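CRISPR system Cmr subunit Cmr1-1 (PDB 4W8Z) caps the type III-B Cmr ribonucleoprotein complex together with Cmr6 and binds RNA in CRISPR-based defence against invading nucleic acids. Local coordinates at residues Ile14-Ile17 and Thr18-Leu22; Lys196-Leu199 and Asp200-Glu204; Ala221-Lys224 and Phe225-Val228; Lys249-Leu252 and Arg253-Lys257; Arg312-Ile316 and Val317-Val321. One frame throughout, in Å; residues are numbered along the deposited sequence.

The five local contacts lie in series along the chain and fall into two touching pairs and one that stands apart. Contacts 2 and 3 have centres about 13 Å apart and meet through leucines, L199 CD1 lying 3.9 Å from L223 CD2. Contacts 4 and 5, with centres about 12 Å apart, also meet through a polar contact: R255 NH2 is 2.7 Å from N320 O, a probable hydrogen bond. Contact 1 touches none of the others, its nearest neighbours being about 14 Å away between nearest atoms; still, T18 packs on helix 237-264, the helix that carries contact 4. Contacts 2 and 4 lie on opposite sides of the chain's centre. This is the apo form, with no RNA bound.

Contact 1: residues Ile14-Ile17 and Thr18-Leu22; sequences IESI and TSTHL
S16 and T20 face each other across a bend in the chain, with OG of S16 hydrogen-bonded to OG1 of T20 at 2.8 Å. Either oxygen could supply the proton. The CB of S16 is directed toward residues 18-22 and that of T20 back toward the strand. T20 OG1 comes in from the side of the serine's C-O bond, near 100° to it, so that it lies near both OG and CB of S16. In T20 the hydroxyl branch lies anti to the carbonyl carbon (chi1 -61°), which turns OG1 to the serine and places the CG2 methyl anti to the backbone N. The CB of S16 also rests 3.5 Å from the carbonyl O of T18. Here the chain leaves strand 8-16, an inner strand of the four-stranded antiparallel sheet whose order is that of the ferredoxin-like fold common to RAMP proteins. Small hydroxyl residues suit a buried bend of this kind, since they satisfy polar groups without bulk. T18 faces the other way: its CB points away from the strand, and OG1 finds partners in G162 O and S165 N. The side chain of I17 leads away to K167 of strand 166-172 and to T237.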
loop_
_atom_site.group_PDB
_atom_site.type_symbol
_atom_site.label_atom_id
_atom_site.label_comp_id
_atom_site.label_asym_id
_atom_site.label_seq_id
_atom_site.Cartn_x
_atom_site.Cartn_y
_atom_site.Cartn_z
ATOM N N ILE A 14 8.420 8.829 -11.058
ATOM C CA ILE A 14 8.153 7.466 -10.615
ATOM C C ILE A 14 7.660 6.622 -11.784
ATOM O O ILE A 14 7.111 7.140 -12.753
ATOM C CB ILE A 14 7.132 7.419 -9.458
ATOM C CG1 ILE A 14 5.707 7.624 -9.972
ATOM C CG2 ILE A 14 7.490 8.446 -8.395
ATOM C CD1 ILE A 14 4.643 7.507 -8.893
ATOM N N GLU A 15 7.891 5.319 -11.698
ATOM C CA GLU A 15 7.524 4.403 -12.763
ATOM C C GLU A 15 6.744 3.225 -12.190
ATOM O O GLU A 15 7.045 2.744 -11.094
ATOM C CB GLU A 15 8.776 3.921 -13.500
ATOM C CG GLU A 15 8.520 2.869 -14.563
ATOM C CD GLU A 15 9.796 2.397 -15.242
ATOM O OE1 GLU A 15 10.584 3.252 -15.700
ATOM O OE2 GLU A 15 10.014 1.167 -15.310
ATOM N N SER A 16 5.734 2.770 -12.925
ATOM C CA SER A 16 4.954 1.610 -12.516
ATOM C C SER A 16 5.755 0.318 -12.675
ATOM O O SER A 16 6.316 0.044 -13.737
ATOM C CB SER A 16 3.656 1.522 -13.321
ATOM O OG SER A 16 2.855 2.672 -13.119
ATOM N N ILE A 17 5.813 -0.468 -11.607
ATOM C CA ILE A 17 6.409 -1.794 -11.664
ATOM C C ILE A 17 5.345 -2.810 -12.066
ATOM O O ILE A 17 5.607 -3.731 -12.842
ATOM C CB ILE A 17 7.032 -2.187 -10.319
ATOM C CG1 ILE A 17 8.283 -1.348 -10.055
ATOM C CG2 ILE A 17 7.358 -3.668 -10.283
ATOM C CD1 ILE A 17 8.776 -1.427 -8.628
ATOM N N THR A 18 4.138 -2.629 -11.541
ATOM C CA THR A 18 3.009 -3.479 -11.893
ATOM C C THR A 18 1.926 -2.664 -12.591
ATOM O O THR A 18 1.947 -1.432 -12.546
ATOM C CB THR A 18 2.402 -4.166 -10.654
ATOM O OG1 THR A 18 2.109 -3.182 -9.651
ATOM C CG2 THR A 18 3.365 -5.193 -10.083
ATOM N N SER A 19 0.990 -3.356 -13.237
ATOM C CA SER A 19 -0.117 -2.713 -13.941
ATOM C C SER A 19 -0.831 -1.733 -13.024
ATOM O O SER A 19 -1.165 -2.066 -11.887
ATOM C CB SER A 19 -1.104 -3.759 -14.462
ATOM O OG SER A 19 -0.434 -4.774 -15.193
ATOM N N THR A 20 -1.051 -0.518 -13.517
ATOM C CA THR A 20 -1.619 0.546 -12.697
ATOM C C THR A 20 -2.987 0.952 -13.227
ATOM O O THR A 20 -3.157 1.142 -14.426
ATOM C CB THR A 20 -0.681 1.776 -12.650
ATOM O OG1 THR A 20 0.571 1.401 -12.060
ATOM C CG2 THR A 20 -1.297 2.897 -11.830
ATOM N N HIS A 21 -3.961 1.074 -12.328
ATOM C CA HIS A 21 -5.332 1.381 -12.718
ATOM C C HIS A 21 -5.898 2.594 -11.979
ATOM O O HIS A 21 -6.411 2.477 -10.866
ATOM C CB HIS A 21 -6.221 0.163 -12.483
ATOM C CG HIS A 21 -5.852 -1.017 -13.325
ATOM N ND1 HIS A 21 -6.520 -1.343 -14.487
ATOM C CD2 HIS A 21 -4.876 -1.945 -13.181
ATOM C CE1 HIS A 21 -5.977 -2.422 -15.017
ATOM N NE2 HIS A 21 -4.975 -2.807 -14.245
ATOM N N LEU A 22 -5.807 3.757 -12.612
ATOM C CA LEU A 22 -6.291 4.993 -12.012
ATOM C C LEU A 22 -7.731 5.226 -12.426
ATOM O O LEU A 22 -8.005 5.739 -13.512
ATOM C CB LEU A 22 -5.404 6.168 -12.423
ATOM C CG LEU A 22 -3.909 5.896 -12.222
ATOM C CD1 LEU A 22 -3.060 7.093 -12.603
ATOM C CD2 LEU A 22 -3.640 5.474 -10.783
#

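Contact 2: residues Lys196-Leu199 and Asp200-Glu204; sequences KRVL and DVTGE
With chi1 at -54°, T202 holds OG1 beside its own backbone N and swings it back to the carbonyl O of V198, one helical turn earlier. D200 has a similar first torsion (-71°), which folds its carboxylate over the preceding turn, where OD2 lies 3.2 Å from CD of K196. The lysine NZ stays 4.9 Å from D200 OD2; the charges probably attract, but what touches is the carboxylate oxygen against the lysine's CD methylene. V198 O is gripped twice, by T202 OG1 at 2.5 Å and by T202 N at 3.2 Å, the two donors coming from opposite faces of the carbonyl plane. This is the familiar way a threonine inside an alpha-helix satisfies a buried hydroxyl, here in helix 188-206, whose backbone ladder also runs from D200 N to K196 O and from V201 N to R197 O. The V198 and T202 side chains lie side by side and both pack on L144 of helix 136-152; V198 also meets L49 and T202 meets Y53 of helix 38-54. On another flank CG2 of V201 touches CD of R197 at 3.6 Å. That arginine sends its NH1 to the carbonyl O of L179.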
loop_
_atom_site.group_PDB
_atom_site.type_symbol
_atom_site.label_atom_id
_atom_site.label_comp_id
_atom_site.label_asym_id
_atom_site.label_seq_id
_atom_site.Cartn_x
_atom_site.Cartn_y
_atom_site.Cartn_z
ATOM N N LYS A 196 13.948 2.743 9.711
ATOM C CA LYS A 196 14.355 3.265 11.009
ATOM C C LYS A 196 14.636 4.762 10.917
ATOM O O LYS A 196 14.211 5.541 11.772
ATOM C CB LYS A 196 15.588 2.518 11.517
ATOM C CG LYS A 196 15.862 2.675 13.007
ATOM C CD LYS A 196 17.222 3.315 13.254
ATOM C CE LYS A 196 17.667 3.136 14.696
ATOM N NZ LYS A 196 17.968 1.707 15.003
ATOM N N ARG A 197 15.350 5.155 9.868
ATOM C CA ARG A 197 15.682 6.552 9.635
ATOM C C ARG A 197 14.432 7.415 9.467
ATOM O O ARG A 197 14.319 8.479 10.079
ATOM C CB ARG A 197 16.578 6.671 8.404
ATOM C CG ARG A 197 16.747 8.084 7.874
ATOM C CD ARG A 197 17.435 8.976 8.886
ATOM N NE ARG A 197 18.539 8.296 9.556
ATOM C CZ ARG A 197 19.770 8.201 9.069
ATOM N NH1 ARG A 197 20.065 8.734 7.892
ATOM N NH2 ARG A 197 20.703 7.562 9.757
ATOM N N VAL A 198 13.499 6.953 8.635
ATOM C CA VAL A 198 12.269 7.690 8.360
ATOM C C VAL A 198 11.451 7.845 9.637
ATOM O O VAL A 198 10.880 8.904 9.902
ATOM C CB VAL A 198 11.411 6.994 7.275
ATOM C CG1 VAL A 198 10.031 7.631 7.187
ATOM C CG2 VAL A 198 12.114 7.034 5.921
ATOM N N LEU A 199 11.411 6.786 10.436
ATOM C CA LEU A 199 10.719 6.842 11.713
ATOM C C LEU A 199 11.377 7.889 12.607
ATOM O O LEU A 199 10.720 8.818 13.067
ATOM C CB LEU A 199 10.720 5.475 12.396
ATOM C CG LEU A 199 9.613 5.291 13.432
ATOM C CD1 LEU A 199 8.260 5.158 12.738
ATOM C CD2 LEU A 199 9.900 4.097 14.342
ATOM N N ASP A 200 12.683 7.747 12.820
ATOM C CA ASP A 200 13.438 8.624 13.714
ATOM C C ASP A 200 13.383 10.101 13.330
ATOM O O ASP A 200 13.250 10.963 14.196
ATOM C CB ASP A 200 14.896 8.174 13.772
ATOM C CG ASP A 200 15.073 6.875 14.523
ATOM O OD1 ASP A 200 14.252 6.592 15.417
ATOM O OD2 ASP A 200 16.037 6.142 14.223
ATOM N N VAL A 201 13.490 10.392 12.040
ATOM C CA VAL A 201 13.483 11.773 11.567
ATOM C C VAL A 201 12.112 12.442 11.711
ATOM O O VAL A 201 12.018 13.588 12.158
ATOM C CB VAL A 201 13.939 11.847 10.096
ATOM C CG1 VAL A 201 13.452 13.120 9.441
ATOM C CG2 VAL A 201 15.445 11.757 10.015
ATOM N N THR A 202 11.058 11.718 11.348
ATOM C CA THR A 202 9.697 12.250 11.372
ATOM C C THR A 202 9.317 12.797 12.744
ATOM O O THR A 202 8.654 13.829 12.847
ATOM C CB THR A 202 8.672 11.172 10.960
ATOM O OG1 THR A 202 9.040 10.624 9.689
ATOM C CG2 THR A 202 7.274 11.763 10.866
ATOM N N GLY A 203 9.751 12.109 13.796
ATOM C CA GLY A 203 9.496 12.557 15.152
ATOM C C GLY A 203 10.123 13.910 15.437
ATOM O O GLY A 203 9.476 14.797 15.997
ATOM N N GLU A 204 11.386 14.062 15.044
ATOM C CA GLU A 204 12.134 15.296 15.268
ATOM C C GLU A 204 11.457 16.500 14.621
ATOM O O GLU A 204 11.350 17.562 15.227
ATOM C CB GLU A 204 13.568 15.149 14.742
ATOM C CG GLU A 204 14.457 14.259 15.599
ATOM C CD GLU A 204 15.801 13.971 14.955
ATOM O OE1 GLU A 204 16.166 14.674 13.986
ATOM O OE2 GLU A 204 16.490 13.032 15.414
#

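Contact 3: residues Ala221-Lys224 and Phe225-Val228; sequences ATLK and FSDV
Hydrogen bonds involving two hydroxyl side chains, one accepting and one donating, hold T222, L223, F225 and S226 in a tight bend. T222 OG1 receives the backbone N of F225 at 3.3 Å (N-H...O angle 158°); chi1 of 67° sets this oxygen between the threonine's own N and carbonyl carbon, which leaves it within reach of F225 N. S226 works in the reverse direction, its OG donating to L223 O at 2.7 Å from 25° out of the carbonyl plane. A weak backbone bond from S226 N to K224 O adds to these. Serine and threonine suit such a place, because a short hydroxyl can replace a backbone partner inside a buried turn. The apolar contact is between K224 and F225: the lysine's extended chain runs over one face of the ring, CG 4.2 Å above its plane, with CD 3.6 Å from CE2 of F225. At the ring's edge T222 OG1 lies 3.5 Å from CD2 of F225. Elsewhere the ring packs on L217 and P218. Residues 222-225 form a single turn, helical at L223 and K224 and closed by the T222 side chain instead of a backbone carbonyl, leading into strand 226-231 of the five-stranded antiparallel sheet that includes strand 294-302.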
loop_
_atom_site.group_PDB
_atom_site.type_symbol
_atom_site.label_atom_id
_atom_site.label_comp_id
_atom_site.label_asym_id
_atom_site.label_seq_id
_atom_site.Cartn_x
_atom_site.Cartn_y
_atom_site.Cartn_z
ATOM N N ALA A 221 -3.966 2.813 11.570
ATOM C CA ALA A 221 -2.742 2.250 11.014
ATOM C C ALA A 221 -1.584 3.231 11.115
ATOM O O ALA A 221 -1.718 4.407 10.771
ATOM C CB ALA A 221 -2.955 1.838 9.566
ATOM N N THR A 222 -0.450 2.743 11.602
ATOM C CA THR A 222 0.767 3.537 11.671
ATOM C C THR A 222 1.936 2.713 11.160
ATOM O O THR A 222 1.888 1.480 11.172
ATOM C CB THR A 222 1.084 4.011 13.107
ATOM O OG1 THR A 222 1.413 2.881 13.928
ATOM C CG2 THR A 222 -0.092 4.767 13.711
ATOM N N LEU A 223 2.989 3.392 10.716
ATOM C CA LEU A 223 4.198 2.704 10.291
ATOM C C LEU A 223 4.849 1.981 11.464
ATOM O O LEU A 223 5.277 0.836 11.333
ATOM C CB LEU A 223 5.196 3.683 9.671
ATOM C CG LEU A 223 6.563 3.041 9.403
ATOM C CD1 LEU A 223 6.446 1.953 8.348
ATOM C CD2 LEU A 223 7.616 4.071 9.025
ATOM N N LYS A 224 4.917 2.661 12.606
ATOM C CA LYS A 224 5.581 2.126 13.794
ATOM C C LYS A 224 5.050 0.761 14.191
ATOM O O LYS A 224 5.820 -0.143 14.511
ATOM C CB LYS A 224 5.427 3.079 14.977
ATOM C CG LYS A 224 6.263 2.683 16.185
ATOM C CD LYS A 224 5.824 3.419 17.431
ATOM C CE LYS A 224 6.961 3.524 18.429
ATOM N NZ LYS A 224 8.049 4.406 17.909
ATOM N N PHE A 225 3.732 0.615 14.171
ATOM C CA PHE A 225 3.115 -0.636 14.582
ATOM C C PHE A 225 2.660 -1.448 13.384
ATOM O O PHE A 225 1.467 -1.688 13.197
ATOM C CB PHE A 225 1.947 -0.361 15.528
ATOM C CG PHE A 225 2.372 0.244 16.838
ATOM C CD1 PHE A 225 2.961 -0.541 17.818
ATOM C CD2 PHE A 225 2.206 1.599 17.082
ATOM C CE1 PHE A 225 3.363 0.009 19.016
ATOM C CE2 PHE A 225 2.608 2.154 18.279
ATOM C CZ PHE A 225 3.188 1.358 19.248
ATOM N N SER A 226 3.626 -1.873 12.576
ATOM C CA SER A 226 3.339 -2.683 11.401
ATOM C C SER A 226 4.446 -3.705 11.156
ATOM O O SER A 226 5.534 -3.591 11.711
ATOM C CB SER A 226 3.158 -1.793 10.165
ATOM O OG SER A 226 4.375 -1.166 9.803
ATOM N N ASP A 227 4.157 -4.708 10.332
ATOM C CA ASP A 227 5.164 -5.676 9.921
ATOM C C ASP A 227 5.376 -5.600 8.426
ATOM O O ASP A 227 4.417 -5.635 7.659
ATOM C CB ASP A 227 4.762 -7.096 10.312
ATOM C CG ASP A 227 5.110 -7.429 11.749
ATOM O OD1 ASP A 227 5.706 -6.569 12.437
ATOM O OD2 ASP A 227 4.796 -8.560 12.182
ATOM N N VAL A 228 6.632 -5.492 8.011
ATOM C CA VAL A 228 6.960 -5.466 6.596
ATOM C C VAL A 228 7.856 -6.650 6.273
ATOM O O VAL A 228 8.866 -6.868 6.937
ATOM C CB VAL A 228 7.654 -4.148 6.186
ATOM C CG1 VAL A 228 7.927 -4.138 4.695
ATOM C CG2 VAL A 228 6.799 -2.952 6.566
#

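Contact 4: residues Lys249-Leu252 and Arg253-Lys257; sequences KEYL and RRRIK
E250, R253 and R254 form a salt-bridge network along helix 237-264, one acid serving two arginines three and four residues on. R253 takes the carboxylate side-on: NE bonds OE1 of E250 at 2.8 Å with an almost straight N-H...O angle of 177°, while NH2 bonds OE2 of E250, also at 2.8 Å. Both meet the syn sides of the oxygens, and the two flat groups are turned 38° apart. R254 comes to the anti side of OE2, its NE 2.8 Å from E250 OE2, with its guanidinium nearly perpendicular to the carboxylate. Its NH2 adds a weak bond to the same atom. Two arginines around one carboxylate would be expected to favour its ionised form. E250 is bent at chi2, which folds the carboxylate toward both partners; such i to i+3 and i+4 pairing is a classic feature of helix surfaces, and the long arginine chains suit it. On a more buried flank Y251 OH lies over one face of the R255 guanidinium, 3.3 Å above the guanidinium plane and toward its rim; the ring plane is turned 53° from it, so the groups do not stack. Y251 OH is hydrogen-bonded to N324 OD1 and L322 N; R255 NH2 makes a salt bridge with E310 OE1 and a hydrogen bond to N320 O. Nearby, L252 CG meets I256 CD1 at 4.0 Å.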
loop_
_atom_site.group_PDB
_atom_site.type_symbol
_atom_site.label_atom_id
_atom_site.label_comp_id
_atom_site.label_asym_id
_atom_site.label_seq_id
_atom_site.Cartn_x
_atom_site.Cartn_y
_atom_site.Cartn_z
ATOM N N LYS A 249 -5.400 -18.020 -4.154
ATOM C CA LYS A 249 -6.423 -18.939 -4.636
ATOM C C LYS A 249 -6.741 -19.981 -3.569
ATOM O O LYS A 249 -7.902 -20.325 -3.349
ATOM C CB LYS A 249 -5.970 -19.619 -5.927
ATOM C CG LYS A 249 -7.007 -20.536 -6.554
ATOM C CD LYS A 249 -6.383 -21.382 -7.653
ATOM C CE LYS A 249 -7.361 -22.407 -8.203
ATOM N NZ LYS A 249 -6.690 -23.393 -9.107
ATOM N N GLU A 250 -5.700 -20.471 -2.901
ATOM C CA GLU A 250 -5.867 -21.472 -1.856
ATOM C C GLU A 250 -6.416 -20.838 -0.585
ATOM O O GLU A 250 -7.244 -21.433 0.111
ATOM C CB GLU A 250 -4.539 -22.181 -1.572
ATOM C CG GLU A 250 -4.584 -23.204 -0.435
ATOM C CD GLU A 250 -5.511 -24.391 -0.701
ATOM O OE1 GLU A 250 -6.051 -24.522 -1.825
ATOM O OE2 GLU A 250 -5.698 -25.208 0.229
ATOM N N TYR A 251 -5.947 -19.628 -0.295
ATOM C CA TYR A 251 -6.445 -18.835 0.827
ATOM C C TYR A 251 -7.947 -18.613 0.700
ATOM O O TYR A 251 -8.700 -18.814 1.649
ATOM C CB TYR A 251 -5.704 -17.502 0.881
ATOM C CG TYR A 251 -6.153 -16.532 1.952
ATOM C CD1 TYR A 251 -5.892 -16.771 3.294
ATOM C CD2 TYR A 251 -6.800 -15.348 1.613
ATOM C CE1 TYR A 251 -6.280 -15.870 4.271
ATOM C CE2 TYR A 251 -7.190 -14.443 2.582
ATOM C CZ TYR A 251 -6.928 -14.710 3.906
ATOM O OH TYR A 251 -7.314 -13.805 4.866
ATOM N N LEU A 252 -8.373 -18.215 -0.494
ATOM C CA LEU A 252 -9.783 -17.983 -0.778
ATOM C C LEU A 252 -10.585 -19.281 -0.753
ATOM O O LEU A 252 -11.740 -19.294 -0.332
ATOM C CB LEU A 252 -9.938 -17.293 -2.134
ATOM C CG LEU A 252 -11.347 -17.026 -2.661
ATOM C CD1 LEU A 252 -12.073 -16.024 -1.777
ATOM C CD2 LEU A 252 -11.281 -16.541 -4.100
ATOM N N ARG A 253 -9.977 -20.372 -1.207
ATOM C CA ARG A 253 -10.669 -21.658 -1.246
ATOM C C ARG A 253 -11.080 -22.107 0.156
ATOM O O ARG A 253 -12.226 -22.490 0.385
ATOM C CB ARG A 253 -9.793 -22.723 -1.905
ATOM C CG ARG A 253 -10.544 -23.998 -2.245
ATOM C CD ARG A 253 -9.614 -25.101 -2.725
ATOM N NE ARG A 253 -8.677 -25.526 -1.690
ATOM C CZ ARG A 253 -8.998 -26.319 -0.673
ATOM N NH1 ARG A 253 -10.240 -26.765 -0.546
ATOM N NH2 ARG A 253 -8.079 -26.661 0.223
ATOM N N ARG A 254 -10.140 -22.039 1.094
ATOM C CA ARG A 254 -10.412 -22.417 2.476
ATOM C C ARG A 254 -11.324 -21.400 3.160
ATOM O O ARG A 254 -12.105 -21.744 4.048
ATOM C CB ARG A 254 -9.107 -22.561 3.258
ATOM C CG ARG A 254 -8.182 -23.612 2.701
ATOM C CD ARG A 254 -7.013 -23.849 3.625
ATOM N NE ARG A 254 -6.015 -24.716 3.009
ATOM C CZ ARG A 254 -4.873 -25.071 3.584
ATOM N NH1 ARG A 254 -4.576 -24.637 4.803
ATOM N NH2 ARG A 254 -4.028 -25.863 2.939
ATOM N N ARG A 255 -11.210 -20.147 2.739
ATOM C CA ARG A 255 -12.019 -19.071 3.289
ATOM C C ARG A 255 -13.498 -19.310 3.009
ATOM O O ARG A 255 -14.335 -19.200 3.904
ATOM C CB ARG A 255 -11.572 -17.733 2.705
ATOM C CG ARG A 255 -12.176 -16.530 3.376
ATOM C CD ARG A 255 -11.631 -15.260 2.764
ATOM N NE ARG A 255 -11.184 -14.328 3.790
ATOM C CZ ARG A 255 -10.640 -13.148 3.533
ATOM N NH1 ARG A 255 -10.478 -12.755 2.276
ATOM N NH2 ARG A 255 -10.261 -12.363 4.530
ATOM N N ILE A 256 -13.804 -19.645 1.757
ATOM C CA ILE A 256 -15.164 -19.964 1.335
ATOM C C ILE A 256 -15.749 -21.110 2.163
ATOM O O ILE A 256 -16.856 -21.002 2.688
ATOM C CB ILE A 256 -15.209 -20.339 -0.163
ATOM C CG1 ILE A 256 -14.804 -19.140 -1.022
ATOM C CG2 ILE A 256 -16.591 -20.817 -0.554
ATOM C CD1 ILE A 256 -14.527 -19.492 -2.463
ATOM N N LYS A 257 -14.998 -22.200 2.284
ATOM C CA LYS A 257 -15.448 -23.346 3.060
ATOM C C LYS A 257 -15.661 -22.972 4.525
ATOM O O LYS A 257 -16.629 -23.404 5.152
ATOM C CB LYS A 257 -14.446 -24.499 2.951
ATOM C CG LYS A 257 -14.484 -25.251 1.630
ATOM C CD LYS A 257 -14.551 -26.749 1.873
ATOM C CE LYS A 257 -13.201 -27.321 2.278
ATOM N NZ LYS A 257 -12.456 -27.839 1.092
#

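Contact 5: residues Arg312-Ile316 and Val317-Val321; sequences RSKHI and VDWNV
From R312 to V321 the backbone makes an inverse gamma turn centred on S313, then overlapping turns through residues 315-319. D318 N closes the first of the overlapping turns on H315 O at 2.8 Å, and W319 N gives a weak bond to I316 O. H315 fixes the start of the bend, the N of V317 coming to its ND1 at 3.2 Å near the ring plane; ND1 acts as the acceptor. W319 fills the bend. One face of its indole receives I316, whose CA lies 3.6 Å above the centroid of the five-membered ring in a CH-pi contact, with CG1 3.8 Å from W319 CE3. The opposite face meets the backbone N of R312. W319 NE1 donates to K314 O at 3.3 Å, above that carbonyl's plane, and weakly to R312 O, so tryptophan supplies both broad apolar faces and an N-H that meets two carbonyls of the loop. K314 runs extended past D318; its NZ makes a salt bridge with E32 OE1, and D318 OD1 makes one with R158 NH2. The loop joins strand 294-302 to helix 327-330; I316 and W319 pack on R255 of helix 237-264, W319 meets Y259 edge-to-face, and V317 touches helix 106-113 at F106.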
loop_
_atom_site.group_PDB
_atom_site.type_symbol
_atom_site.label_atom_id
_atom_site.label_comp_id
_atom_site.label_asym_id
_atom_site.label_seq_id
_atom_site.Cartn_x
_atom_site.Cartn_y
_atom_site.Cartn_z
ATOM N N ARG A 312 -17.964 -8.973 5.281
ATOM C CA ARG A 312 -18.510 -7.803 4.601
ATOM C C ARG A 312 -19.717 -8.189 3.742
ATOM O O ARG A 312 -19.802 -9.316 3.255
ATOM C CB ARG A 312 -17.426 -7.138 3.752
ATOM C CG ARG A 312 -17.539 -5.630 3.672
ATOM C CD ARG A 312 -17.800 -5.025 5.039
ATOM N NE ARG A 312 -17.955 -3.576 4.976
ATOM C CZ ARG A 312 -19.001 -2.957 4.437
ATOM N NH1 ARG A 312 -19.992 -3.659 3.898
ATOM N NH2 ARG A 312 -19.057 -1.631 4.431
ATOM N N SER A 313 -20.654 -7.260 3.557
ATOM C CA SER A 313 -21.854 -7.556 2.777
ATOM C C SER A 313 -21.598 -7.344 1.288
ATOM O O SER A 313 -22.242 -6.524 0.633
ATOM C CB SER A 313 -23.035 -6.706 3.241
ATOM O OG SER A 313 -22.815 -5.342 2.950
ATOM N N LYS A 314 -20.637 -8.098 0.772
ATOM C CA LYS A 314 -20.318 -8.126 -0.647
ATOM C C LYS A 314 -19.811 -9.529 -0.956
ATOM O O LYS A 314 -19.787 -10.376 -0.067
ATOM C CB LYS A 314 -19.284 -7.055 -0.996
ATOM C CG LYS A 314 -18.093 -7.023 -0.058
ATOM C CD LYS A 314 -17.276 -5.767 -0.251
ATOM C CE LYS A 314 -15.979 -5.847 0.531
ATOM N NZ LYS A 314 -15.239 -4.563 0.490
ATOM N N HIS A 315 -19.406 -9.791 -2.192
ATOM C CA HIS A 315 -18.927 -11.130 -2.516
ATOM C C HIS A 315 -17.613 -11.417 -1.797
ATOM O O HIS A 315 -16.776 -10.527 -1.625
ATOM C CB HIS A 315 -18.752 -11.310 -4.021
ATOM C CG HIS A 315 -18.753 -12.741 -4.451
ATOM N ND1 HIS A 315 -17.637 -13.549 -4.363
ATOM C CD2 HIS A 315 -19.741 -13.521 -4.952
ATOM C CE1 HIS A 315 -17.937 -14.757 -4.800
ATOM N NE2 HIS A 315 -19.207 -14.768 -5.165
ATOM N N ILE A 316 -17.444 -12.670 -1.381
ATOM C CA ILE A 316 -16.292 -13.074 -0.579
ATOM C C ILE A 316 -14.972 -12.864 -1.330
ATOM O O ILE A 316 -13.905 -12.758 -0.719
ATOM C CB ILE A 316 -16.415 -14.551 -0.136
ATOM C CG1 ILE A 316 -15.344 -14.898 0.907
ATOM C CG2 ILE A 316 -16.359 -15.477 -1.336
ATOM C CD1 ILE A 316 -15.767 -15.965 1.893
ATOM N N VAL A 317 -15.051 -12.775 -2.654
ATOM C CA VAL A 317 -13.870 -12.503 -3.464
ATOM C C VAL A 317 -13.383 -11.069 -3.242
ATOM O O VAL A 317 -12.223 -10.752 -3.495
ATOM C CB VAL A 317 -14.149 -12.743 -4.970
ATOM C CG1 VAL A 317 -15.011 -11.632 -5.551
ATOM C CG2 VAL A 317 -12.844 -12.869 -5.738
ATOM N N ASP A 318 -14.273 -10.210 -2.748
ATOM C CA ASP A 318 -13.943 -8.806 -2.528
ATOM C C ASP A 318 -13.538 -8.536 -1.082
ATOM O O ASP A 318 -13.131 -7.422 -0.743
ATOM C CB ASP A 318 -15.121 -7.908 -2.909
ATOM C CG ASP A 318 -15.348 -7.839 -4.413
ATOM O OD1 ASP A 318 -14.360 -7.923 -5.179
ATOM O OD2 ASP A 318 -16.520 -7.692 -4.829
ATOM N N TRP A 319 -13.658 -9.550 -0.230
ATOM C CA TRP A 319 -13.280 -9.408 1.173
ATOM C C TRP A 319 -11.792 -9.087 1.295
ATOM O O TRP A 319 -10.973 -9.636 0.560
ATOM C CB TRP A 319 -13.623 -10.679 1.954
ATOM C CG TRP A 319 -15.099 -10.864 2.195
ATOM C CD1 TRP A 319 -16.124 -10.188 1.587
ATOM C CD2 TRP A 319 -15.714 -11.774 3.116
ATOM N NE1 TRP A 319 -17.333 -10.631 2.065
ATOM C CE2 TRP A 319 -17.109 -11.601 3.008
ATOM C CE3 TRP A 319 -15.221 -12.725 4.018
ATOM C CZ2 TRP A 319 -18.015 -12.335 3.775
ATOM C CZ3 TRP A 319 -16.121 -13.447 4.782
ATOM C CH2 TRP A 319 -17.501 -13.252 4.651
ATOM N N ASN A 320 -11.448 -8.186 2.210
ATOM C CA ASN A 320 -10.052 -7.848 2.474
ATOM C C ASN A 320 -9.189 -9.067 2.775
ATOM O O ASN A 320 -9.647 -10.028 3.397
ATOM C CB ASN A 320 -9.946 -6.874 3.646
ATOM C CG ASN A 320 -10.453 -5.495 3.307
ATOM O OD1 ASN A 320 -10.566 -5.134 2.138
ATOM N ND2 ASN A 320 -10.746 -4.705 4.333
ATOM N N VAL A 321 -7.933 -9.016 2.341
ATOM C CA VAL A 321 -6.962 -10.043 2.695
ATOM C C VAL A 321 -6.349 -9.715 4.057
ATOM O O VAL A 321 -5.842 -8.614 4.264
ATOM C CB VAL A 321 -5.857 -10.164 1.631
ATOM C CG1 VAL A 321 -4.801 -11.160 2.069
ATOM C CG2 VAL A 321 -6.460 -10.572 0.294
#